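Local atomic coordinates of sensor protein PfeS (Pseudomonas aeruginosa, PDB entry 3KYZ), a protein that serves as the membrane-bound sensor histidine kinase of the PfeR/PfeS two-component system and may activate PfeR by phosphorylation, this chain being its sensor domain. Residues 22-34 / 103-115. Residues are numbered along the deposited sequence; the frame is centred on the assembly and turned at random.
Sequences YLADYARQAEDAW and IEFPGHPEQGRLV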
ATOM      1  N   TYR A  22      -1.263  22.368   3.789  1.00 14.33           N
ATOM      2  CA  TYR A  22       0.166  22.499   3.517  1.00 14.04           C
ATOM      3  C   TYR A  22       0.722  21.282   2.779  1.00 14.89           C
ATOM      4  O   TYR A  22       1.422  21.409   1.768  1.00 15.28           O
ATOM      5  CB  TYR A  22       0.909  22.668   4.833  1.00 16.33           C
ATOM      6  CG  TYR A  22       2.361  23.056   4.722  1.00 17.81           C
ATOM      7  CD1 TYR A  22       2.720  24.312   4.254  1.00 19.02           C
ATOM      8  CD2 TYR A  22       3.372  22.194   5.136  1.00 22.00           C
ATOM      9  CE1 TYR A  22       4.033  24.700   4.177  1.00 19.97           C
ATOM     10  CE2 TYR A  22       4.710  22.580   5.057  1.00 20.25           C
ATOM     11  CZ  TYR A  22       5.024  23.842   4.574  1.00 19.78           C
ATOM     12  OH  TYR A  22       6.335  24.268   4.491  1.00 22.27           O
ATOM     13  N   LEU A  23       0.420  20.097   3.294  1.00 14.70           N
ATOM     14  CA  LEU A  23       0.924  18.881   2.676  1.00 14.64           C
ATOM     15  C   LEU A  23       0.259  18.654   1.322  1.00 14.31           C
ATOM     16  O   LEU A  23       0.904  18.207   0.373  1.00 15.26           O
ATOM     17  CB  LEU A  23       0.740  17.675   3.601  1.00 15.37           C
ATOM     18  CG  LEU A  23       1.546  17.743   4.907  1.00 14.91           C
ATOM     19  CD1 LEU A  23       1.271  16.530   5.791  1.00 17.53           C
ATOM     20  CD2 LEU A  23       3.046  17.897   4.633  1.00 16.83           C
ATOM     21  N   ALA A  24      -1.025  18.984   1.221  1.00 14.03           N
ATOM     22  CA  ALA A  24      -1.713  18.871  -0.059  1.00 15.13           C
ATOM     23  C   ALA A  24      -1.054  19.768  -1.104  1.00 15.09           C
ATOM     24  O   ALA A  24      -0.976  19.413  -2.278  1.00 14.85           O
ATOM     25  CB  ALA A  24      -3.188  19.201   0.081  1.00 17.27           C
ATOM     26  N   ASP A  25      -0.572  20.930  -0.684  1.00 13.96           N
ATOM     27  CA  ASP A  25       0.088  21.820  -1.629  1.00 15.22           C
ATOM     28  C   ASP A  25       1.358  21.172  -2.186  1.00 13.67           C
ATOM     29  O   ASP A  25       1.692  21.360  -3.354  1.00 14.07           O
ATOM     30  CB  ASP A  25       0.401  23.180  -0.996  1.00 15.85           C
ATOM     31  CG  ASP A  25       1.170  24.077  -1.937  1.00 20.85           C
ATOM     32  OD1 ASP A  25       0.536  24.732  -2.785  1.00 25.64           O
ATOM     33  OD2 ASP A  25       2.412  24.103  -1.845  1.00 24.05           O
ATOM     34  N   TYR A  26       2.063  20.403  -1.357  1.00 13.05           N
ATOM     35  CA  TYR A  26       3.231  19.675  -1.844  1.00 11.65           C
ATOM     36  C   TYR A  26       2.849  18.686  -2.948  1.00 12.46           C
ATOM     37  O   TYR A  26       3.612  18.493  -3.901  1.00 13.35           O
ATOM     38  CB  TYR A  26       3.936  18.917  -0.720  1.00 11.74           C
ATOM     39  CG  TYR A  26       4.828  19.751   0.184  1.00 13.66           C
ATOM     40  CD1 TYR A  26       5.632  20.776  -0.325  1.00 15.64           C
ATOM     41  CD2 TYR A  26       4.902  19.474   1.543  1.00 14.29           C
ATOM     42  CE1 TYR A  26       6.467  21.506   0.507  1.00 15.87           C
ATOM     43  CE2 TYR A  26       5.727  20.204   2.385  1.00 15.03           C
ATOM     44  CZ  TYR A  26       6.509  21.216   1.863  1.00 17.53           C
ATOM     45  OH  TYR A  26       7.341  21.925   2.697  1.00 18.67           O
ATOM     46  N   ALA A  27       1.684  18.052  -2.819  1.00 11.76           N
ATOM     47  CA  ALA A  27       1.219  17.109  -3.852  1.00 11.77           C
ATOM     48  C   ALA A  27       0.922  17.832  -5.165  1.00 12.67           C
ATOM     49  O   ALA A  27       1.199  17.307  -6.250  1.00 12.98           O
ATOM     50  CB  ALA A  27      -0.004  16.317  -3.385  1.00 12.50           C
ATOM     51  N   ARG A  28       0.366  19.037  -5.061  1.00 12.31           N
ATOM     52  CA  ARG A  28       0.139  19.876  -6.236  1.00 12.92           C
ATOM     53  C   ARG A  28       1.476  20.217  -6.899  1.00 12.61           C
ATOM     54  O   ARG A  28       1.614  20.117  -8.126  1.00 12.94           O
ATOM     55  CB  ARG A  28      -0.608  21.163  -5.860  1.00 16.04           C
ATOM     56  CG  ARG A  28      -0.846  22.096  -7.048  1.00 21.29           C
ATOM     57  CD  ARG A  28      -1.207  23.509  -6.610  1.00 26.55           C
ATOM     58  NE  ARG A  28      -0.196  24.106  -5.737  1.00 30.68           N
ATOM     59  CZ  ARG A  28       0.933  24.672  -6.159  1.00 31.90           C
ATOM     60  NH1 ARG A  28       1.220  24.706  -7.451  1.00 35.97           N
ATOM     61  NH2 ARG A  28       1.785  25.197  -5.286  1.00 30.97           N
ATOM     62  N   GLN A  29       2.464  20.602  -6.086  1.00 13.01           N
ATOM     63  CA  GLN A  29       3.800  20.907  -6.604  1.00 12.90           C
ATOM     64  C   GLN A  29       4.446  19.672  -7.223  1.00 13.07           C
ATOM     65  O   GLN A  29       5.115  19.762  -8.251  1.00 13.69           O
ATOM     66  CB  GLN A  29       4.722  21.432  -5.502  1.00 14.12           C
ATOM     67  CG  GLN A  29       4.331  22.764  -4.908  1.00 15.21           C
ATOM     68  CD  GLN A  29       5.356  23.230  -3.907  1.00 17.95           C
ATOM     69  OE1 GLN A  29       6.563  23.130  -4.150  1.00 21.95           O
ATOM     70  NE2 GLN A  29       4.891  23.734  -2.774  1.00 20.24           N
ATOM     71  N   ALA A  30       4.260  18.520  -6.582  1.00 12.06           N
ATOM     72  CA  ALA A  30       4.805  17.262  -7.094  1.00 12.39           C
ATOM     73  C   ALA A  30       4.229  16.962  -8.474  1.00 13.12           C
ATOM     74  O   ALA A  30       4.959  16.604  -9.407  1.00 12.73           O
ATOM     75  CB  ALA A  30       4.485  16.119  -6.136  1.00 11.55           C
ATOM     76  N   GLU A  31       2.912  17.088  -8.597  1.00 11.82           N
ATOM     77  CA  GLU A  31       2.265  16.849  -9.879  1.00 11.34           C
ATOM     78  C   GLU A  31       2.789  17.811 -10.941  1.00 12.43           C
ATOM     79  O   GLU A  31       3.036  17.413 -12.084  1.00 13.75           O
ATOM     80  CB  GLU A  31       0.751  16.991  -9.771  1.00 12.67           C
ATOM     81  CG  GLU A  31       0.043  16.731 -11.098  1.00 13.98           C
ATOM     82  CD  GLU A  31      -1.457  16.793 -10.986  1.00 15.06           C
ATOM     83  OE1 GLU A  31      -1.962  17.552 -10.134  1.00 16.05           O
ATOM     84  OE2 GLU A  31      -2.135  16.079 -11.750  1.00 17.27           O
ATOM     85  N   ASP A  32       2.923  19.082 -10.572  1.00 12.77           N
ATOM     86  CA  ASP A  32       3.394  20.091 -11.516  1.00 14.55           C
ATOM     87  C   ASP A  32       4.792  19.729 -12.023  1.00 14.39           C
ATOM     88  O   ASP A  32       5.085  19.878 -13.211  1.00 15.25           O
ATOM     89  CB  ASP A  32       3.431  21.479 -10.862  1.00 16.24           C
ATOM     90  CG  ASP A  32       2.046  22.088 -10.659  1.00 22.84           C
ATOM     91  OD1 ASP A  32       1.047  21.553 -11.186  1.00 24.44           O
ATOM     92  OD2 ASP A  32       1.961  23.127  -9.971  1.00 27.54           O
ATOM     93  N   ALA A  33       5.655  19.258 -11.122  1.00 14.31           N
ATOM     94  CA  ALA A  33       7.016  18.876 -11.503  1.00 14.33           C
ATOM     95  C   ALA A  33       6.999  17.692 -12.474  1.00 14.18           C
ATOM     96  O   ALA A  33       7.699  17.690 -13.491  1.00 15.52           O
ATOM     97  CB  ALA A  33       7.850  18.555 -10.259  1.00 14.11           C
ATOM     98  N   TRP A  34       6.187  16.689 -12.159  1.00 13.13           N
ATOM     99  CA  TRP A  34       5.996  15.539 -13.040  1.00 15.40           C
ATOM    100  C   TRP A  34       5.472  15.964 -14.411  1.00 14.04           C
ATOM    101  O   TRP A  34       6.001  15.553 -15.450  1.00 14.07           O
ATOM    102  CB  TRP A  34       5.042  14.518 -12.391  1.00 15.64           C
ATOM    103  CG  TRP A  34       4.466  13.515 -13.382  1.00 17.06           C
ATOM    104  CD1 TRP A  34       3.170  13.441 -13.823  1.00 17.67           C
ATOM    105  CD2 TRP A  34       5.173  12.461 -14.043  1.00 17.22           C
ATOM    106  NE1 TRP A  34       3.031  12.403 -14.723  1.00 18.38           N
ATOM    107  CE2 TRP A  34       4.248  11.786 -14.873  1.00 18.78           C
ATOM    108  CE3 TRP A  34       6.501  12.029 -14.023  1.00 14.88           C
ATOM    109  CZ2 TRP A  34       4.613  10.706 -15.674  1.00 16.65           C
ATOM    110  CZ3 TRP A  34       6.864  10.956 -14.813  1.00 16.69           C
ATOM    111  CH2 TRP A  34       5.922  10.303 -15.633  1.00 17.13           C
ATOM    112  N   ILE A 103      -0.960  11.137  -0.802  1.00 10.56           N
ATOM    113  CA  ILE A 103      -1.681  12.319  -1.278  1.00 11.56           C
ATOM    114  C   ILE A 103      -1.756  12.310  -2.804  1.00 11.12           C
ATOM    115  O   ILE A 103      -0.749  12.495  -3.495  1.00 12.03           O
ATOM    116  CB  ILE A 103      -1.016  13.635  -0.813  1.00 12.17           C
ATOM    117  CG1 ILE A 103      -0.642  13.582   0.676  1.00 13.21           C
ATOM    118  CG2 ILE A 103      -1.933  14.827  -1.123  1.00 13.70           C
ATOM    119  CD1 ILE A 103       0.337  14.690   1.114  1.00 15.45           C
ATOM    120  N   GLU A 104      -2.953  12.086  -3.333  1.00 12.49           N
ATOM    121  CA  GLU A 104      -3.135  11.989  -4.777  1.00 14.16           C
ATOM    122  C   GLU A 104      -2.694  13.267  -5.480  1.00 14.69           C
ATOM    123  O   GLU A 104      -2.850  14.368  -4.948  1.00 13.93           O
ATOM    124  CB  GLU A 104      -4.609  11.719  -5.105  1.00 16.46           C
ATOM    125  CG  GLU A 104      -5.531  12.912  -4.810  1.00 19.85           C
ATOM    126  CD  GLU A 104      -7.000  12.643  -5.133  1.00 24.62           C
ATOM    127  OE1 GLU A 104      -7.367  11.468  -5.308  1.00 28.19           O
ATOM    128  OE2 GLU A 104      -7.791  13.611  -5.206  1.00 27.21           O
ATOM    129  N   PHE A 105      -2.155  13.123  -6.682  1.00 13.09           N
ATOM    130  CA  PHE A 105      -1.988  14.286  -7.551  1.00 12.95           C
ATOM    131  C   PHE A 105      -3.375  14.915  -7.733  1.00 14.88           C
ATOM    132  O   PHE A 105      -4.327  14.217  -8.091  1.00 15.65           O
ATOM    133  CB  PHE A 105      -1.442  13.868  -8.913  1.00 14.24           C
ATOM    134  CG  PHE A 105       0.031  13.537  -8.920  1.00 14.11           C
ATOM    135  CD1 PHE A 105       0.810  13.656  -7.779  1.00 14.03           C
ATOM    136  CD2 PHE A 105       0.632  13.099 -10.093  1.00 16.02           C
ATOM    137  CE1 PHE A 105       2.170  13.355  -7.819  1.00 15.27           C
ATOM    138  CE2 PHE A 105       1.978  12.799 -10.140  1.00 16.10           C
ATOM    139  CZ  PHE A 105       2.752  12.929  -9.003  1.00 14.68           C
ATOM    140  N   PRO A 106      -3.502  16.232  -7.492  1.00 14.34           N
ATOM    141  CA  PRO A 106      -4.853  16.813  -7.490  1.00 15.83           C
ATOM    142  C   PRO A 106      -5.502  16.943  -8.873  1.00 16.40           C
ATOM    143  O   PRO A 106      -6.715  16.750  -8.996  1.00 18.98           O
ATOM    144  CB  PRO A 106      -4.635  18.196  -6.858  1.00 17.27           C
ATOM    145  CG  PRO A 106      -3.188  18.519  -7.136  1.00 15.28           C
ATOM    146  CD  PRO A 106      -2.487  17.184  -7.005  1.00 14.35           C
ATOM    147  N   GLY A 107      -4.721  17.256  -9.900  1.00 16.52           N
ATOM    148  CA  GLY A 107      -5.279  17.432 -11.232  1.00 17.09           C
ATOM    149  C   GLY A 107      -5.678  16.119 -11.883  1.00 16.88           C
ATOM    150  O   GLY A 107      -6.767  15.985 -12.446  1.00 19.59           O
ATOM    151  N   HIS A 108      -4.780  15.148 -11.818  1.00 14.95           N
ATOM    152  CA  HIS A 108      -5.021  13.841 -12.413  1.00 16.30           C
ATOM    153  C   HIS A 108      -4.543  12.760 -11.452  1.00 15.06           C
ATOM    154  O   HIS A 108      -3.427  12.262 -11.573  1.00 14.60           O
ATOM    155  CB  HIS A 108      -4.308  13.734 -13.763  1.00 19.12           C
ATOM    156  CG  HIS A 108      -4.870  14.643 -14.813  1.00 23.07           C
ATOM    157  ND1 HIS A 108      -6.052  14.378 -15.472  1.00 26.25           N
ATOM    158  CD2 HIS A 108      -4.415  15.816 -15.311  1.00 28.48           C
ATOM    159  CE1 HIS A 108      -6.299  15.350 -16.333  1.00 27.31           C
ATOM    160  NE2 HIS A 108      -5.322  16.237 -16.253  1.00 30.29           N
ATOM    161  N   PRO A 109      -5.397  12.397 -10.485  1.00 15.85           N
ATOM    162  CA  PRO A 109      -5.025  11.426  -9.452  1.00 16.16           C
ATOM    163  C   PRO A 109      -4.626  10.086 -10.064  1.00 16.41           C
ATOM    164  O   PRO A 109      -3.841   9.349  -9.466  1.00 16.95           O
ATOM    165  CB  PRO A 109      -6.311  11.260  -8.632  1.00 19.23           C
ATOM    166  CG  PRO A 109      -7.129  12.456  -8.926  1.00 22.11           C
ATOM    167  CD  PRO A 109      -6.747  12.946 -10.290  1.00 17.50           C
ATOM    168  N   GLU A 110      -5.163   9.772 -11.240  1.00 16.86           N
ATOM    169  CA  GLU A 110      -4.843   8.501 -11.878  1.00 18.88           C
ATOM    170  C   GLU A 110      -3.395   8.434 -12.376  1.00 17.66           C
ATOM    171  O   GLU A 110      -2.898   7.355 -12.699  1.00 21.23           O
ATOM    172  CB  GLU A 110      -5.822   8.183 -13.016  1.00 21.25           C
ATOM    173  CG  GLU A 110      -5.552   8.920 -14.328  1.00 25.72           C
ATOM    174  CD  GLU A 110      -6.049  10.357 -14.340  1.00 26.56           C
ATOM    175  OE1 GLU A 110      -6.406  10.895 -13.273  1.00 26.33           O
ATOM    176  OE2 GLU A 110      -6.092  10.954 -15.433  1.00 35.19           O
ATOM    177  N   GLN A 111      -2.717   9.579 -12.430  1.00 15.97           N
ATOM    178  CA  GLN A 111      -1.335   9.614 -12.908  1.00 15.81           C
ATOM    179  C   GLN A 111      -0.314   9.354 -11.799  1.00 13.18           C
ATOM    180  O   GLN A 111       0.828   8.983 -12.062  1.00 14.48           O
ATOM    181  CB  GLN A 111      -1.027  10.938 -13.604  1.00 18.83           C
ATOM    182  CG  GLN A 111      -1.733  11.112 -14.937  1.00 21.79           C
ATOM    183  CD  GLN A 111      -1.447  12.458 -15.571  1.00 25.71           C
ATOM    184  OE1 GLN A 111      -0.471  13.123 -15.227  1.00 30.53           O
ATOM    185  NE2 GLN A 111      -2.305  12.873 -16.496  1.00 32.64           N
ATOM    186  N   GLY A 112      -0.711   9.569 -10.552  1.00 11.47           N
ATOM    187  CA  GLY A 112       0.204   9.301  -9.468  1.00 12.57           C
ATOM    188  C   GLY A 112      -0.134   9.990  -8.171  1.00 11.02           C
ATOM    189  O   GLY A 112      -1.204  10.581  -8.012  1.00 11.63           O
ATOM    190  N   ARG A 113       0.790   9.888  -7.224  1.00 11.18           N
ATOM    191  CA  ARG A 113       0.585  10.460  -5.909  1.00 10.65           C
ATOM    192  C   ARG A 113       1.916  10.841  -5.291  1.00 10.45           C
ATOM    193  O   ARG A 113       2.975  10.334  -5.684  1.00 11.81           O
ATOM    194  CB  ARG A 113      -0.123   9.454  -5.001  1.00 11.28           C
ATOM    195  CG  ARG A 113       0.748   8.265  -4.612  1.00 11.70           C
ATOM    196  CD  ARG A 113      -0.044   7.239  -3.806  1.00 11.89           C
ATOM    197  NE  ARG A 113      -0.916   6.440  -4.667  1.00 12.86           N
ATOM    198  CZ  ARG A 113      -1.940   5.703  -4.238  1.00 12.76           C
ATOM    199  NH1 ARG A 113      -2.257   5.673  -2.947  1.00 14.06           N
ATOM    200  NH2 ARG A 113      -2.653   4.993  -5.105  1.00 14.96           N
ATOM    201  N   LEU A 114       1.846  11.750  -4.330  1.00 10.63           N
ATOM    202  CA  LEU A 114       2.965  12.052  -3.454  1.00 10.79           C
ATOM    203  C   LEU A 114       2.832  11.185  -2.208  1.00 10.77           C
ATOM    204  O   LEU A 114       1.744  11.074  -1.632  1.00 13.10           O
ATOM    205  CB  LEU A 114       2.939  13.532  -3.057  1.00 11.28           C
ATOM    206  CG  LEU A 114       3.939  13.959  -1.975  1.00 13.59           C
ATOM    207  CD1 LEU A 114       5.361  13.791  -2.467  1.00 14.82           C
ATOM    208  CD2 LEU A 114       3.695  15.405  -1.555  1.00 14.79           C
ATOM    209  N   VAL A 115       3.928  10.543  -1.813  1.00 10.26           N
ATOM    210  CA  VAL A 115       3.993   9.863  -0.528  1.00 10.27           C
ATOM    211  C   VAL A 115       5.052  10.568   0.318  1.00 10.73           C
ATOM    212  O   VAL A 115       6.176  10.800  -0.136  1.00 12.17           O
ATOM    213  CB  VAL A 115       4.340   8.369  -0.677  1.00 10.77           C
ATOM    214  CG1 VAL A 115       4.455   7.707   0.704  1.00 12.62           C
ATOM    215  CG2 VAL A 115       3.284   7.669  -1.519  1.00 11.60           C
TER
HETATM  216  O   HOH W   1      -0.925  15.365 -13.826  1.00 56.06           O
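Glu-31 reaches from helix 22-34 into the loop joining two antiparallel strands and takes two backbone N-H groups with its carboxylate. Gly-107 N gives a bond of 2.8 Å to Glu-31 OE1 at 160°. His-108 N gives one of 2.8 Å to Glu-31 OE2 that is more bent, at 138°; both oxygens use their syn lone pairs. With CG anti to the backbone N (chi1 -179°) and extended beyond it, the chain carries the carboxylate past Phe-105, whose ring face receives Glu-31 CB in a CH-pi contact, 3.9 Å from the ring centroid. Gly-112 and Arg-113 backbone atoms cover the opposite face, so the ring lies between the helix and the returning arm of the hairpin. A water donates to Glu-31 OE2 and to Gln-111 OE1, and the latter atom lies at the edge of the Trp-34 ring, 3.6 Å from NE1. Nearer the sheet, the contact is apolar: Ala-27 CB presses tightly on Ile-103 CG2 (3.3 Å), and Leu-114 CD2 meets Tyr-26 CB at 3.6 Å. Leu-59 of strand 57-60 extends this layer beside Ala-30 and Leu-114. Thus the long helix of the sensor domain, predicted to be periplasmic, packs small residues on the sheet, while one buried carboxylate, probably stabilised as an anion by its N-H donors and water, probably helps hold the loop 105-112 against the helix.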